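Local coordinates for protein isoaspartyl dipeptidase (Fervidobacterium islandicum, PDB 7CDH) that probably hydrolyses beta-aspartyl (isoaspartyl) dipeptides as a zinc-dependent M38 metallopeptidase of the amidohydrolase family, at residues 140-145 and 176-181; 53-58 and 326-331; 115-120 and 368-373; 248-253 and 310-315. All coordinates share one frame; numbering follows the deposited sequence.

Contact 1: 140-145 and 176-181; sequences SIMRDI and VADIRV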
loop_
_atom_site.group_PDB
_atom_site.type_symbol
_atom_site.label_atom_id
_atom_site.label_comp_id
_atom_site.label_asym_id
_atom_site.label_seq_id
_atom_site.Cartn_x
_atom_site.Cartn_y
_atom_site.Cartn_z
ATOM N N SER A 140 8.000 -11.274 2.639
ATOM C CA SER A 140 7.657 -12.637 3.135
ATOM C C SER A 140 8.935 -13.397 3.471
ATOM O O SER A 140 9.942 -13.233 2.741
ATOM C CB SER A 140 6.740 -13.403 2.168
ATOM O OG SER A 140 7.416 -13.958 1.033
ATOM N N ILE A 141 8.912 -14.209 4.521
ATOM C CA ILE A 141 10.138 -14.982 4.858
ATOM C C ILE A 141 10.406 -16.000 3.744
ATOM O O ILE A 141 11.572 -16.330 3.495
ATOM C CB ILE A 141 10.062 -15.599 6.256
ATOM C CG1 ILE A 141 9.034 -16.712 6.346
ATOM C CG2 ILE A 141 9.828 -14.522 7.304
ATOM C CD1 ILE A 141 8.749 -17.109 7.786
ATOM N N MET A 142 9.383 -16.429 3.027
ATOM C CA MET A 142 9.588 -17.444 1.978
ATOM C C MET A 142 10.354 -16.796 0.826
ATOM O O MET A 142 11.272 -17.441 0.315
ATOM C CB MET A 142 8.273 -18.025 1.494
ATOM C CG MET A 142 8.487 -19.134 0.519
ATOM S SD MET A 142 6.959 -19.801 -0.175
ATOM C CE MET A 142 6.285 -20.681 1.231
ATOM N N ARG A 143 9.993 -15.572 0.423
ATOM C CA ARG A 143 10.741 -14.839 -0.623
ATOM C C ARG A 143 12.161 -14.532 -0.143
ATOM O O ARG A 143 13.053 -14.617 -0.983
ATOM C CB ARG A 143 10.073 -13.529 -1.022
ATOM C CG ARG A 143 8.814 -13.724 -1.831
ATOM C CD ARG A 143 8.141 -12.370 -2.011
ATOM N NE ARG A 143 8.981 -11.612 -2.900
ATOM C CZ ARG A 143 8.937 -11.755 -4.212
ATOM N NH1 ARG A 143 8.077 -12.636 -4.724
ATOM N NH2 ARG A 143 9.768 -11.044 -4.982
ATOM N N ASP A 144 12.355 -14.220 1.142
ATOM C CA ASP A 144 13.690 -13.911 1.719
ATOM C C ASP A 144 14.639 -15.091 1.494
ATOM O O ASP A 144 15.724 -14.895 0.919
ATOM C CB ASP A 144 13.604 -13.531 3.184
ATOM C CG ASP A 144 13.020 -12.162 3.468
ATOM O OD1 ASP A 144 12.628 -11.463 2.496
ATOM O OD2 ASP A 144 12.979 -11.794 4.692
ATOM N N ILE A 145 14.220 -16.290 1.864
ATOM C CA ILE A 145 15.096 -17.489 1.777
ATOM C C ILE A 145 15.246 -17.896 0.310
ATOM O O ILE A 145 16.280 -18.370 -0.049
ATOM C CB ILE A 145 14.586 -18.612 2.690
ATOM C CG1 ILE A 145 15.626 -19.733 2.808
ATOM C CG2 ILE A 145 13.225 -19.108 2.230
ATOM C CD1 ILE A 145 15.372 -20.719 3.952
ATOM N N VAL A 176 6.747 -21.606 10.221
ATOM C CA VAL A 176 7.549 -22.846 10.038
ATOM C C VAL A 176 7.253 -23.415 8.645
ATOM O O VAL A 176 8.203 -23.787 7.964
ATOM C CB VAL A 176 7.292 -23.877 11.144
ATOM C CG1 VAL A 176 7.986 -25.185 10.842
ATOM C CG2 VAL A 176 7.725 -23.360 12.499
ATOM N N ALA A 177 5.991 -23.499 8.232
ATOM C CA ALA A 177 5.647 -24.038 6.890
ATOM C C ALA A 177 6.259 -23.176 5.781
ATOM O O ALA A 177 6.727 -23.737 4.787
ATOM C CB ALA A 177 4.160 -24.171 6.711
ATOM N N ASP A 178 6.292 -21.860 5.950
ATOM C CA ASP A 178 6.838 -20.941 4.917
ATOM C C ASP A 178 8.356 -21.144 4.818
ATOM O O ASP A 178 8.871 -21.253 3.709
ATOM C CB ASP A 178 6.394 -19.503 5.181
ATOM C CG ASP A 178 4.922 -19.249 4.825
ATOM O OD1 ASP A 178 4.235 -20.228 4.358
ATOM O OD2 ASP A 178 4.442 -18.066 5.026
ATOM N N ILE A 179 9.063 -21.290 5.919
ATOM C CA ILE A 179 10.536 -21.389 5.842
ATOM C C ILE A 179 10.904 -22.805 5.369
ATOM O O ILE A 179 11.820 -22.932 4.549
ATOM C CB ILE A 179 11.175 -20.937 7.167
ATOM C CG1 ILE A 179 12.503 -20.204 6.932
ATOM C CG2 ILE A 179 11.342 -22.095 8.127
ATOM C CD1 ILE A 179 12.371 -18.912 6.142
ATOM N N ARG A 180 10.133 -23.822 5.733
ATOM C CA ARG A 180 10.326 -25.189 5.200
ATOM C C ARG A 180 10.132 -25.178 3.688
ATOM O O ARG A 180 10.990 -25.718 2.952
ATOM C CB ARG A 180 9.410 -26.211 5.865
ATOM C CG ARG A 180 9.281 -27.503 5.080
ATOM C CD ARG A 180 8.782 -28.611 5.969
ATOM N NE ARG A 180 8.626 -29.868 5.242
ATOM C CZ ARG A 180 9.622 -30.613 4.743
ATOM N NH1 ARG A 180 10.884 -30.238 4.850
ATOM N NH2 ARG A 180 9.354 -31.746 4.120
ATOM N N VAL A 181 9.058 -24.587 3.189
ATOM C CA VAL A 181 8.830 -24.655 1.714
ATOM C C VAL A 181 9.871 -23.794 0.988
ATOM O O VAL A 181 10.403 -24.240 -0.084
ATOM C CB VAL A 181 7.384 -24.301 1.368
ATOM C CG1 VAL A 181 7.228 -23.927 -0.097
ATOM C CG2 VAL A 181 6.492 -25.481 1.731
HETATM O O HOH W 1 6.377 -16.394 3.635
#

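Contact 2: 53-58 and 326-331; sequences LLPGLI and EVLKIS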
loop_
_atom_site.group_PDB
_atom_site.type_symbol
_atom_site.label_atom_id
_atom_site.label_comp_id
_atom_site.label_asym_id
_atom_site.label_seq_id
_atom_site.Cartn_x
_atom_site.Cartn_y
_atom_site.Cartn_z
ATOM N N LEU A 53 45.382 -30.365 14.444
ATOM C CA LEU A 53 44.562 -29.789 13.356
ATOM C C LEU A 53 43.098 -30.220 13.554
ATOM O O LEU A 53 42.823 -31.434 13.495
ATOM C CB LEU A 53 45.094 -30.254 11.997
ATOM C CG LEU A 53 44.344 -29.682 10.792
ATOM C CD1 LEU A 53 44.678 -28.210 10.594
ATOM C CD2 LEU A 53 44.632 -30.454 9.522
ATOM N N LEU A 54 42.211 -29.236 13.746
ATOM C CA LEU A 54 40.757 -29.400 14.002
ATOM C C LEU A 54 39.977 -28.781 12.833
ATOM O O LEU A 54 40.482 -27.961 12.066
ATOM C CB LEU A 54 40.403 -28.712 15.328
ATOM C CG LEU A 54 40.695 -29.457 16.638
ATOM C CD1 LEU A 54 42.022 -30.189 16.633
ATOM C CD2 LEU A 54 40.650 -28.508 17.824
ATOM N N PRO A 55 38.686 -29.126 12.649
ATOM C CA PRO A 55 37.851 -28.398 11.707
ATOM C C PRO A 55 37.565 -27.023 12.331
ATOM O O PRO A 55 37.466 -26.954 13.536
ATOM C CB PRO A 55 36.577 -29.237 11.604
ATOM C CG PRO A 55 36.892 -30.530 12.361
ATOM C CD PRO A 55 37.929 -30.149 13.381
ATOM N N GLY A 56 37.457 -25.964 11.516
ATOM C CA GLY A 56 37.082 -24.636 12.025
ATOM C C GLY A 56 35.751 -24.723 12.754
ATOM O O GLY A 56 34.868 -25.464 12.292
ATOM N N LEU A 57 35.634 -24.043 13.883
ATOM C CA LEU A 57 34.414 -24.027 14.704
ATOM C C LEU A 57 33.328 -23.190 14.006
ATOM O O LEU A 57 33.635 -22.157 13.344
ATOM C CB LEU A 57 34.776 -23.397 16.046
ATOM C CG LEU A 57 35.916 -24.048 16.813
ATOM C CD1 LEU A 57 36.122 -23.352 18.159
ATOM C CD2 LEU A 57 35.609 -25.510 17.035
ATOM N N ILE A 58 32.096 -23.658 14.132
ATOM C CA ILE A 58 30.860 -23.056 13.563
ATOM C C ILE A 58 30.017 -22.597 14.754
ATOM O O ILE A 58 29.687 -23.455 15.581
ATOM C CB ILE A 58 30.129 -24.106 12.721
ATOM C CG1 ILE A 58 31.034 -24.668 11.621
ATOM C CG2 ILE A 58 28.830 -23.550 12.182
ATOM C CD1 ILE A 58 30.474 -25.922 10.956
ATOM N N GLU A 326 34.720 -36.412 20.226
ATOM C CA GLU A 326 33.285 -36.444 20.581
ATOM C C GLU A 326 32.818 -35.020 20.895
ATOM O O GLU A 326 31.778 -34.616 20.362
ATOM C CB GLU A 326 33.065 -37.417 21.745
ATOM C CG GLU A 326 33.116 -38.883 21.318
ATOM C CD GLU A 326 31.976 -39.325 20.406
ATOM O OE1 GLU A 326 32.244 -40.083 19.437
ATOM O OE2 GLU A 326 30.808 -38.916 20.669
ATOM N N VAL A 327 33.557 -34.274 21.718
ATOM C CA VAL A 327 33.171 -32.891 22.112
ATOM C C VAL A 327 33.078 -32.003 20.857
ATOM O O VAL A 327 32.127 -31.307 20.726
ATOM C CB VAL A 327 34.120 -32.316 23.159
ATOM C CG1 VAL A 327 33.635 -30.979 23.652
ATOM C CG2 VAL A 327 34.230 -33.260 24.336
ATOM N N LEU A 328 33.967 -32.149 19.898
ATOM C CA LEU A 328 34.014 -31.280 18.718
ATOM C C LEU A 328 32.708 -31.331 17.929
ATOM O O LEU A 328 32.481 -30.429 17.126
ATOM C CB LEU A 328 35.162 -31.744 17.833
ATOM C CG LEU A 328 36.518 -31.207 18.245
ATOM C CD1 LEU A 328 37.576 -31.748 17.287
ATOM C CD2 LEU A 328 36.511 -29.687 18.258
ATOM N N LYS A 329 31.914 -32.372 18.100
ATOM C CA LYS A 329 30.665 -32.554 17.337
ATOM C C LYS A 329 29.765 -31.337 17.539
ATOM O O LYS A 329 29.031 -31.028 16.595
ATOM C CB LYS A 329 29.927 -33.816 17.785
ATOM C CG LYS A 329 30.578 -35.111 17.342
ATOM C CD LYS A 329 29.845 -36.307 17.901
ATOM C CE LYS A 329 30.369 -37.618 17.375
ATOM N NZ LYS A 329 29.402 -38.690 17.690
ATOM N N ILE A 330 29.815 -30.702 18.714
ATOM C CA ILE A 330 28.846 -29.645 19.123
ATOM C C ILE A 330 29.084 -28.326 18.361
ATOM O O ILE A 330 28.193 -27.452 18.380
ATOM C CB ILE A 330 28.899 -29.412 20.639
ATOM C CG1 ILE A 330 30.251 -28.883 21.095
ATOM C CG2 ILE A 330 28.468 -30.653 21.388
ATOM C CD1 ILE A 330 30.351 -28.792 22.605
ATOM N N SER A 331 30.259 -28.184 17.774
ATOM C CA SER A 331 30.752 -26.963 17.105
ATOM C C SER A 331 31.268 -27.294 15.713
ATOM O O SER A 331 31.713 -26.375 15.063
ATOM C CB SER A 331 31.807 -26.277 17.923
ATOM O OG SER A 331 31.242 -25.858 19.148
HETATM O O HOH W 2 29.484 -23.914 18.145
#

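Contact 3: 115-120 and 368-373; sequences SLESEG and ISKGEF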
loop_
_atom_site.group_PDB
_atom_site.type_symbol
_atom_site.label_atom_id
_atom_site.label_comp_id
_atom_site.label_asym_id
_atom_site.label_seq_id
_atom_site.Cartn_x
_atom_site.Cartn_y
_atom_site.Cartn_z
ATOM N N SER A 115 30.650 -8.191 4.914
ATOM C CA SER A 115 31.980 -7.622 5.196
ATOM C C SER A 115 32.815 -8.638 5.999
ATOM O O SER A 115 34.029 -8.740 5.708
ATOM C CB SER A 115 31.920 -6.265 5.830
ATOM O OG SER A 115 31.389 -6.343 7.110
ATOM N N LEU A 116 32.223 -9.334 6.972
ATOM C CA LEU A 116 32.900 -10.469 7.641
ATOM C C LEU A 116 33.361 -11.454 6.561
ATOM O O LEU A 116 34.487 -11.878 6.619
ATOM C CB LEU A 116 31.963 -11.123 8.649
ATOM C CG LEU A 116 31.609 -10.251 9.847
ATOM C CD1 LEU A 116 30.577 -10.927 10.738
ATOM C CD2 LEU A 116 32.837 -9.927 10.643
ATOM N N GLU A 117 32.586 -11.698 5.522
ATOM C CA GLU A 117 32.975 -12.728 4.529
ATOM C C GLU A 117 34.181 -12.221 3.720
ATOM O O GLU A 117 35.027 -13.034 3.317
ATOM C CB GLU A 117 31.778 -13.102 3.657
ATOM C CG GLU A 117 32.121 -14.033 2.510
ATOM C CD GLU A 117 31.051 -14.232 1.442
ATOM O OE1 GLU A 117 30.007 -13.509 1.452
ATOM O OE2 GLU A 117 31.266 -15.107 0.574
ATOM N N SER A 118 34.240 -10.926 3.446
ATOM C CA SER A 118 35.316 -10.292 2.651
ATOM C C SER A 118 36.647 -10.453 3.364
ATOM O O SER A 118 37.650 -10.582 2.671
ATOM C CB SER A 118 35.048 -8.843 2.407
ATOM O OG SER A 118 34.223 -8.744 1.286
ATOM N N GLU A 119 36.632 -10.353 4.681
ATOM C CA GLU A 119 37.825 -10.385 5.555
ATOM C C GLU A 119 38.230 -11.850 5.793
ATOM O O GLU A 119 39.240 -12.049 6.440
ATOM C CB GLU A 119 37.496 -9.651 6.851
ATOM C CG GLU A 119 37.201 -8.168 6.657
ATOM C CD GLU A 119 38.404 -7.266 6.880
ATOM O OE1 GLU A 119 38.379 -6.482 7.869
ATOM O OE2 GLU A 119 39.379 -7.371 6.086
ATOM N N GLY A 120 37.440 -12.822 5.317
ATOM C CA GLY A 120 37.820 -14.240 5.212
ATOM C C GLY A 120 36.934 -15.175 6.031
ATOM O O GLY A 120 37.171 -16.385 5.984
ATOM N N ILE A 368 42.520 -21.095 9.784
ATOM C CA ILE A 368 42.477 -21.166 8.303
ATOM C C ILE A 368 41.006 -21.213 7.873
ATOM O O ILE A 368 40.224 -21.956 8.498
ATOM C CB ILE A 368 43.305 -22.365 7.824
ATOM C CG1 ILE A 368 44.735 -22.265 8.358
ATOM C CG2 ILE A 368 43.293 -22.483 6.315
ATOM C CD1 ILE A 368 45.628 -23.376 7.880
ATOM N N SER A 369 40.639 -20.364 6.904
ATOM C CA SER A 369 39.270 -20.256 6.342
ATOM C C SER A 369 39.395 -20.149 4.831
ATOM O O SER A 369 40.148 -19.291 4.379
ATOM C CB SER A 369 38.518 -19.098 6.918
ATOM O OG SER A 369 37.172 -19.113 6.460
ATOM N N LYS A 370 38.735 -21.043 4.107
ATOM C CA LYS A 370 38.804 -21.084 2.638
ATOM C C LYS A 370 40.278 -21.172 2.251
ATOM O O LYS A 370 40.650 -20.693 1.156
ATOM C CB LYS A 370 38.127 -19.842 2.048
ATOM C CG LYS A 370 36.739 -19.545 2.602
ATOM C CD LYS A 370 36.104 -18.259 2.105
ATOM C CE LYS A 370 36.083 -17.157 3.149
ATOM N NZ LYS A 370 35.010 -16.169 2.893
ATOM N N GLY A 371 41.091 -21.763 3.121
ATOM C CA GLY A 371 42.496 -22.103 2.815
ATOM C C GLY A 371 43.416 -20.910 2.926
ATOM O O GLY A 371 44.545 -21.032 2.490
ATOM N N GLU A 372 42.942 -19.808 3.500
ATOM C CA GLU A 372 43.748 -18.591 3.768
ATOM C C GLU A 372 44.035 -18.583 5.272
ATOM O O GLU A 372 43.141 -18.950 6.066
ATOM C CB GLU A 372 43.017 -17.344 3.234
ATOM C CG GLU A 372 43.367 -16.033 3.947
ATOM C CD GLU A 372 42.502 -14.798 3.669
ATOM O OE1 GLU A 372 41.499 -14.912 2.910
ATOM O OE2 GLU A 372 42.823 -13.715 4.225
ATOM N N PHE A 373 45.249 -18.216 5.661
ATOM C CA PHE A 373 45.615 -18.032 7.085
ATOM C C PHE A 373 45.030 -16.705 7.538
ATOM O O PHE A 373 45.479 -15.670 7.058
ATOM C CB PHE A 373 47.135 -18.052 7.282
ATOM C CG PHE A 373 47.734 -19.433 7.257
ATOM C CD1 PHE A 373 47.834 -20.172 8.418
ATOM C CD2 PHE A 373 48.166 -20.000 6.073
ATOM C CE1 PHE A 373 48.352 -21.451 8.402
ATOM C CE2 PHE A 373 48.682 -21.282 6.058
ATOM C CZ PHE A 373 48.759 -22.008 7.221
HETATM O O HOH W 3 40.112 -12.250 2.901
#

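Contact 4: 248-253 and 310-315; sequences TALQPK and VWYTIR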
loop_
_atom_site.group_PDB
_atom_site.type_symbol
_atom_site.label_atom_id
_atom_site.label_comp_id
_atom_site.label_asym_id
_atom_site.label_seq_id
_atom_site.Cartn_x
_atom_site.Cartn_y
_atom_site.Cartn_z
ATOM N N THR A 248 23.497 -22.431 25.220
ATOM C CA THR A 248 24.336 -21.218 25.194
ATOM C C THR A 248 25.655 -21.593 25.864
ATOM O O THR A 248 25.647 -21.999 27.045
ATOM C CB THR A 248 23.624 -20.022 25.826
ATOM O OG1 THR A 248 22.369 -19.880 25.158
ATOM C CG2 THR A 248 24.456 -18.774 25.693
ATOM N N ALA A 249 26.737 -21.472 25.122
ATOM C CA ALA A 249 28.110 -21.665 25.621
ATOM C C ALA A 249 28.299 -20.945 26.961
ATOM O O ALA A 249 27.731 -19.862 27.173
ATOM C CB ALA A 249 29.097 -21.170 24.599
ATOM N N LEU A 250 29.116 -21.539 27.826
ATOM C CA LEU A 250 29.639 -20.887 29.047
ATOM C C LEU A 250 30.515 -19.719 28.592
ATOM O O LEU A 250 31.325 -19.914 27.674
ATOM C CB LEU A 250 30.416 -21.923 29.859
ATOM C CG LEU A 250 30.205 -21.859 31.364
ATOM C CD1 LEU A 250 28.786 -22.265 31.700
ATOM C CD2 LEU A 250 31.223 -22.750 32.069
ATOM N N GLN A 251 30.267 -18.528 29.128
ATOM C CA GLN A 251 31.086 -17.315 28.844
ATOM C C GLN A 251 32.339 -17.375 29.725
ATOM O O GLN A 251 32.249 -17.686 30.907
ATOM C CB GLN A 251 30.240 -16.050 29.079
ATOM C CG GLN A 251 28.944 -15.991 28.262
ATOM C CD GLN A 251 29.125 -16.005 26.757
ATOM O OE1 GLN A 251 29.928 -15.248 26.205
ATOM N NE2 GLN A 251 28.400 -16.906 26.088
ATOM N N PRO A 252 33.550 -17.084 29.208
ATOM C CA PRO A 252 34.752 -17.007 30.042
ATOM C C PRO A 252 34.644 -16.213 31.352
ATOM O O PRO A 252 35.309 -16.601 32.295
ATOM C CB PRO A 252 35.769 -16.338 29.118
ATOM C CG PRO A 252 35.362 -16.819 27.757
ATOM C CD PRO A 252 33.847 -16.843 27.792
ATOM N N LYS A 253 33.760 -15.212 31.410
ATOM C CA LYS A 253 33.473 -14.376 32.615
ATOM C C LYS A 253 33.183 -15.292 33.813
ATOM O O LYS A 253 32.001 -15.517 34.064
ATOM C CB LYS A 253 32.326 -13.395 32.334
ATOM C CG LYS A 253 32.741 -12.101 31.630
ATOM C CD LYS A 253 33.683 -12.266 30.423
ATOM C CE LYS A 253 33.064 -12.979 29.225
ATOM N NZ LYS A 253 33.885 -12.837 27.998
ATOM N N VAL A 310 32.998 -20.282 22.742
ATOM C CA VAL A 310 32.801 -21.597 22.087
ATOM C C VAL A 310 33.991 -22.504 22.448
ATOM O O VAL A 310 33.779 -23.649 22.921
ATOM C CB VAL A 310 32.594 -21.460 20.574
ATOM C CG1 VAL A 310 32.824 -22.789 19.872
ATOM C CG2 VAL A 310 31.194 -20.938 20.264
ATOM N N TRP A 311 35.203 -22.018 22.240
ATOM C CA TRP A 311 36.422 -22.807 22.498
ATOM C C TRP A 311 36.604 -22.940 24.014
ATOM O O TRP A 311 37.022 -24.014 24.501
ATOM C CB TRP A 311 37.615 -22.174 21.794
ATOM C CG TRP A 311 38.874 -22.955 21.953
ATOM C CD1 TRP A 311 40.020 -22.517 22.541
ATOM C CD2 TRP A 311 39.103 -24.317 21.562
ATOM N NE1 TRP A 311 40.960 -23.495 22.503
ATOM C CE2 TRP A 311 40.436 -24.610 21.903
ATOM C CE3 TRP A 311 38.338 -25.296 20.922
ATOM C CZ2 TRP A 311 41.015 -25.855 21.647
ATOM C CZ3 TRP A 311 38.899 -26.529 20.685
ATOM C CH2 TRP A 311 40.221 -26.804 21.042
ATOM N N TYR A 312 36.216 -21.921 24.755
ATOM C CA TYR A 312 36.231 -21.971 26.230
ATOM C C TYR A 312 35.390 -23.167 26.695
ATOM O O TYR A 312 35.845 -23.895 27.602
ATOM C CB TYR A 312 35.730 -20.650 26.808
ATOM C CG TYR A 312 35.740 -20.582 28.313
ATOM C CD1 TYR A 312 36.905 -20.363 29.024
ATOM C CD2 TYR A 312 34.579 -20.749 29.031
ATOM C CE1 TYR A 312 36.905 -20.285 30.406
ATOM C CE2 TYR A 312 34.558 -20.690 30.407
ATOM C CZ TYR A 312 35.725 -20.450 31.098
ATOM O OH TYR A 312 35.672 -20.389 32.455
ATOM N N THR A 313 34.188 -23.319 26.136
ATOM C CA THR A 313 33.177 -24.322 26.583
ATOM C C THR A 313 33.700 -25.715 26.204
ATOM O O THR A 313 33.672 -26.574 27.054
ATOM C CB THR A 313 31.752 -23.998 26.096
ATOM O OG1 THR A 313 31.348 -22.773 26.730
ATOM C CG2 THR A 313 30.738 -25.073 26.434
ATOM N N ILE A 314 34.275 -25.875 25.024
ATOM C CA ILE A 314 34.914 -27.144 24.590
ATOM C C ILE A 314 36.039 -27.526 25.580
ATOM O O ILE A 314 36.104 -28.706 25.993
ATOM C CB ILE A 314 35.403 -27.015 23.145
ATOM C CG1 ILE A 314 34.225 -26.938 22.177
ATOM C CG2 ILE A 314 36.349 -28.155 22.775
ATOM C CD1 ILE A 314 34.625 -26.469 20.797
ATOM N N ARG A 315 36.875 -26.574 25.978
ATOM C CA ARG A 315 37.982 -26.804 26.932
ATOM C C ARG A 315 37.407 -27.217 28.295
ATOM O O ARG A 315 38.018 -28.090 28.939
ATOM C CB ARG A 315 38.883 -25.576 27.038
ATOM C CG ARG A 315 39.828 -25.428 25.858
ATOM C CD ARG A 315 40.801 -24.298 26.047
ATOM N NE ARG A 315 41.818 -24.691 27.006
ATOM C CZ ARG A 315 42.950 -24.020 27.253
ATOM N NH1 ARG A 315 43.221 -22.897 26.611
ATOM N NH2 ARG A 315 43.812 -24.489 28.146
#

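Contact 1: 140-145 and 176-181
The D178 carboxylate turns one face to the methyl end of M142: CE stands above its plane, 3.8 Å from OD1. Water 1 lies on the same side of that plane. It donates to OD2 at 2.9 Å and accepts from M142 N, so it ties the carboxylate to the first turn of helix 141-147. The main polar partner of OD2 is R131 of the second subunit, a salt bridge. The M142 chain runs straight and then bends at its end (chi3 -72°), which puts CE next to V181, 3.6 Å from CG1. Replacing M142 by an alanine would remove CG, SD and CE, and would probably open a gap between V181 and the carboxylate. In the TIM-barrel fold of the amidohydrolases, 141-147 and 169-186 are successive outer helices, with strand 151-159 between them in the chain. The two segments run nearly parallel, their axes 23° apart and 8.3 Å at closest approach. Nearer the barrel, I179 CD1 reaches between two isoleucines. It lies 4.0 Å from I141 CG1 and the same distance from I145 CG2. I179 crosses both chains at about a right angle and also rests on V192 of strand 191-196. S140 caps the start of the shorter helix, its OG accepting from R143 N at 3.1 Å.

Contact 2: 53-58 and 326-331
L328 reaches L54 through an extended branch: its CG is anti to the carbonyl carbon (chi1 -83°), and CD1 continues anti to CA (chi2 180°). CD1 then lies 3.9 Å from L54 CG, and the two side chains cross at about a right angle. In this amidohydrolase TIM barrel the contact packs strand 51-59, the first barrel strand, against the chain after helix 324-327, where the barrel meets the smaller beta domain. Strand 51-59 leads directly into H61 and H63, the histidine pair that binds one zinc in this family's His-X-His motif. Segment 326-331 carries the chain on from helix 324-327. The same L328 methyl also meets the ring of P55, 4.2 Å from CD. Here the strand is interrupted at G56 and resumes at L57. L57 takes up the packing with its CD2, which is 4.0 Å from S331 CB. W311 and V310 of helix 309-318 press on L54 and L57, and F11 touches both L54 and L328. All the touching residues are buried, so the polar groups need partners inside the fold. The amide of I58 donates to S331 O at 2.9 Å, with a fairly straight N-H...O angle of 160°. The donor lies in the carbonyl plane, close to the direction of the C=O bond. L57 CA adds a CH...O contact to the same oxygen. The carbonyl of I58 is matched through water 2. This water donates to I58 O and accepts from S331 OG, 2.8 Å away.

Contact 3: 115-120 and 368-373
G120 leaves helix 106-118 with a positive phi of 119° in a Schellman motif, and faces a type I' turn, S369 to E372, that joins two antiparallel strands as a beta hairpin. The contact thus links an outer helix of the TIM barrel to the hairpin of strands 364-369 and 372-376. The S369 hydroxyl, with OG anti to the backbone N, donates to G120 O at 2.8 Å, almost in line with the carbonyl. K370 crosses the E117 side chain at about a right angle, and its bend at chi3 brings CE near G120. Its NZ donates to E117 O at 3.2 Å, in the carbonyl plane and on a lone pair. That oxygen also accepts from G120 N, so two donors grip this one oxygen. NZ has a further partner in L121 O. A leucine in place of K370 would probably leave L121 O without this donor and E117 O with one fewer bond, weakening the tie between turn and helix. The E117 carboxylate is not the partner of the lysine: OE2 stays 4.5 Å from K370 NZ, and OE1 forms a salt bridge with K150. E372 OE2 forms a salt bridge with K381. Water 3 closes the contact, donating to S118 O and to E372 OE1, 3.0 Å from each.

Contact 4: 248-253 and 310-315
P252 lies flat against one face of Y312, and the two side chains slide past each other in opposite directions. The P252 CA sits over the centre of the ring, 3.7 Å from the centroid and 10° off the normal, a CH-pi contact. The proline CG reaches back to the base of the ring, 3.8 Å from Y312 CG. In the TIM barrel this joins the loop that follows strand 245-248 to helix 309-318, near the metal site. T248, at the end of that strand, bonds through OG1 to ND1 of the zinc ligand H224. The Q251 side chain is about 10 Å from a zinc ion. Y312 is placed by its first torsion, CG anti to the backbone N (chi1 -178°), which sets CG beside the carbonyl carbon, close to P252 CG. L250 meets the ring as well, with CD2 4.3 Å from Y312 CE2. A glycerol, probably from the crystallisation liquor, lies about 4 Å from the Y312 side chain. The next residue of the helix, T313, meets the start of the loop. L250 N donates to T313 OG1 at 2.8 Å, but the N-H...O angle of 117° makes the bond weak. The firmer partner of this hydroxyl is A309 O, one turn earlier in its own helix. The Q251 side chain is held elsewhere: OE1 bonds to S306 N, and NE2 makes a weak bond to A249 O. The methyl of A249 completes the packing, its CB 3.5 Å from T313 OG1.

Contact 2 lies deepest, its centre about 10 Å from that of the chain, and is wholly buried. Contact 4 adjoins it: S331 OG of contact 2 lies 3.5 Å from V310 CG1 of contact 4. Contact 1 is buried too, but far out, its centre about 21 Å from that of the chain, and its outer side lies against a second subunit. Contacts 3 and 4 are only partly buried. Contacts 2 and 3 reach the same sheet without touching. Contacts 1, 2 and 3 each have one bridging water. Otherwise chemistry follows place: contact 1 is mostly aliphatic, contact 2 combines leucine packing with a backbone bond, contact 3 is almost wholly polar, and contact 4 rests on an aromatic face.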